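Monothiol glutaredoxin-S14, chloroplastic (Arabidopsis thaliana, PDB 3IPZ) binds a bridging [2Fe-2S] cluster as a homodimeric chloroplast monothiol glutaredoxin of the CGFS type and may donate Fe-S clusters and regulate CAX cation transporters. Local coordinates at residues A[40-45]-A[89-94]. Sequence-based numbering, arbitrary orientation.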
loop_
_atom_site.group_PDB
_atom_site.type_symbol
_atom_site.label_atom_id
_atom_site.label_comp_id
_atom_site.label_asym_id
_atom_site.label_seq_id
_atom_site.Cartn_x
_atom_site.Cartn_y
_atom_site.Cartn_z
ATOM N N VAL A 40 -4.993 -7.877 -1.037
ATOM C CA VAL A 40 -5.328 -7.970 -2.452
ATOM C C VAL A 40 -6.786 -8.416 -2.596
ATOM O O VAL A 40 -7.569 -7.806 -3.345
ATOM C CB VAL A 40 -4.417 -8.986 -3.207
ATOM C CG1 VAL A 40 -5.027 -9.326 -4.564
ATOM C CG2 VAL A 40 -3.016 -8.400 -3.408
ATOM N N GLN A 41 -7.158 -9.476 -1.882
ATOM C CA GLN A 41 -8.535 -9.964 -1.960
ATOM C C GLN A 41 -9.526 -8.885 -1.519
ATOM O O GLN A 41 -10.600 -8.746 -2.106
ATOM C CB GLN A 41 -8.716 -11.234 -1.121
ATOM C CG GLN A 41 -7.880 -12.430 -1.596
ATOM C CD GLN A 41 -7.871 -12.589 -3.120
ATOM O OE1 GLN A 41 -8.923 -12.687 -3.758
ATOM N NE2 GLN A 41 -6.673 -12.622 -3.705
ATOM N N ILE A 42 -9.165 -8.121 -0.490
ATOM C CA ILE A 42 -10.031 -7.043 -0.025
ATOM C C ILE A 42 -10.232 -6.098 -1.211
ATOM O O ILE A 42 -11.362 -5.771 -1.577
ATOM C CB ILE A 42 -9.387 -6.196 1.121
ATOM C CG1 ILE A 42 -9.134 -7.040 2.360
ATOM C CG2 ILE A 42 -10.287 -5.045 1.486
ATOM C CD1 ILE A 42 -10.353 -7.763 3.002
ATOM N N LEU A 43 -9.121 -5.664 -1.804
ATOM C CA LEU A 43 -9.162 -4.731 -2.928
ATOM C C LEU A 43 -9.879 -5.274 -4.154
ATOM O O LEU A 43 -10.529 -4.519 -4.875
ATOM C CB LEU A 43 -7.746 -4.280 -3.311
ATOM C CG LEU A 43 -6.975 -3.471 -2.262
ATOM C CD1 LEU A 43 -5.621 -3.112 -2.815
ATOM C CD2 LEU A 43 -7.746 -2.209 -1.880
ATOM N N LYS A 44 -9.756 -6.572 -4.406
ATOM C CA LYS A 44 -10.444 -7.163 -5.547
ATOM C C LYS A 44 -11.953 -7.224 -5.267
ATOM O O LYS A 44 -12.766 -7.023 -6.167
ATOM C CB LYS A 44 -9.902 -8.565 -5.846
ATOM C CG LYS A 44 -8.520 -8.579 -6.505
ATOM C CD LYS A 44 -8.147 -9.975 -7.005
ATOM C CE LYS A 44 -6.805 -9.971 -7.733
ATOM N NZ LYS A 44 -6.463 -11.292 -8.337
ATOM N N ASN A 45 -12.311 -7.488 -4.012
ATOM C CA ASN A 45 -13.703 -7.558 -3.588
ATOM C C ASN A 45 -14.429 -6.231 -3.851
ATOM O O ASN A 45 -15.567 -6.211 -4.338
ATOM C CB ASN A 45 -13.763 -7.881 -2.091
ATOM C CG ASN A 45 -15.180 -7.817 -1.525
ATOM O OD1 ASN A 45 -15.931 -8.790 -1.590
ATOM N ND2 ASN A 45 -15.552 -6.662 -0.975
ATOM N N ILE A 89 -4.952 -2.890 10.128
ATOM C CA ILE A 89 -5.733 -1.683 9.967
ATOM C C ILE A 89 -6.592 -1.691 8.692
ATOM O O ILE A 89 -7.712 -1.174 8.693
ATOM C CB ILE A 89 -4.806 -0.452 10.021
ATOM C CG1 ILE A 89 -4.432 -0.203 11.483
ATOM C CG2 ILE A 89 -5.475 0.773 9.407
ATOM C CD1 ILE A 89 -3.256 0.749 11.694
ATOM N N THR A 90 -6.083 -2.301 7.622
ATOM C CA THR A 90 -6.825 -2.376 6.364
ATOM C C THR A 90 -8.003 -3.339 6.486
ATOM O O THR A 90 -9.082 -3.093 5.941
ATOM C CB THR A 90 -5.932 -2.856 5.189
ATOM O OG1 THR A 90 -4.828 -1.960 5.024
ATOM C CG2 THR A 90 -6.742 -2.898 3.893
ATOM N N LEU A 91 -7.792 -4.435 7.207
ATOM C CA LEU A 91 -8.836 -5.432 7.400
ATOM C C LEU A 91 -9.968 -4.825 8.220
ATOM O O LEU A 91 -11.145 -4.985 7.895
ATOM C CB LEU A 91 -8.271 -6.647 8.135
ATOM C CG LEU A 91 -8.859 -8.029 7.828
ATOM C CD1 LEU A 91 -8.781 -8.862 9.096
ATOM C CD2 LEU A 91 -10.308 -7.942 7.368
ATOM N N GLU A 92 -9.602 -4.120 9.286
ATOM C CA GLU A 92 -10.586 -3.495 10.156
ATOM C C GLU A 92 -11.386 -2.412 9.433
ATOM O O GLU A 92 -12.606 -2.357 9.547
ATOM C CB GLU A 92 -9.884 -2.902 11.381
ATOM C CG GLU A 92 -10.791 -2.157 12.351
ATOM C CD GLU A 92 -11.782 -3.058 13.071
ATOM O OE1 GLU A 92 -11.603 -4.296 13.053
ATOM O OE2 GLU A 92 -12.733 -2.512 13.671
ATOM N N ALA A 93 -10.697 -1.551 8.694
ATOM C CA ALA A 93 -11.362 -0.482 7.969
ATOM C C ALA A 93 -12.268 -1.087 6.907
ATOM O O ALA A 93 -13.201 -0.444 6.428
ATOM C CB ALA A 93 -10.343 0.432 7.330
ATOM N N PHE A 94 -11.976 -2.330 6.532
ATOM C CA PHE A 94 -12.787 -3.026 5.547
ATOM C C PHE A 94 -14.105 -3.456 6.201
ATOM O O PHE A 94 -15.182 -3.182 5.677
ATOM C CB PHE A 94 -12.049 -4.254 5.022
ATOM C CG PHE A 94 -12.884 -5.114 4.124
ATOM C CD1 PHE A 94 -13.430 -4.594 2.957
ATOM C CD2 PHE A 94 -13.127 -6.443 4.445
ATOM C CE1 PHE A 94 -14.210 -5.392 2.116
ATOM C CE2 PHE A 94 -13.909 -7.252 3.612
ATOM C CZ PHE A 94 -14.449 -6.725 2.446
#
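The side chains of Ile42 and Phe94 reach toward each other from opposite directions and carry most of the contact. The interaction is CH-pi: Ile42 CD1 lies over one face of the Phe94 ring, 3.8 Å from the centroid and displaced toward the CD2 side. The other branch of Ile42 touches the same ring, with CG2 3.5 Å from Phe94 CD1. With chi1 at 173°, the Phe94 ring points away from its own backbone N and reaches across to helix 34-45. Purely apolar contact continues at Leu91, whose CD2 is 4.4 Å from Ile42 CD1. The polar neighbour is Asn45, which brings its amide to the ring edge, with ND2 3.6 Å from Phe94 CZ. Amide and ring planes stand 85° apart. Replacing Phe94 with an alanine would probably open a gap beside Ile42 and leave the Asn45 amide without its ring neighbour. Leu99 of helix 98-108 touches both Ile42 and Phe94. Both helices lie on the same side of the thioredoxin-fold sheet. The segment axes come no closer than 10.8 Å, a spacing Ile42 and Phe94 bridge. With no hydrogen bond between the segments, the join depends on the fit of Ile42 against the Phe94 face, bordered by solvent-exposed Asn45.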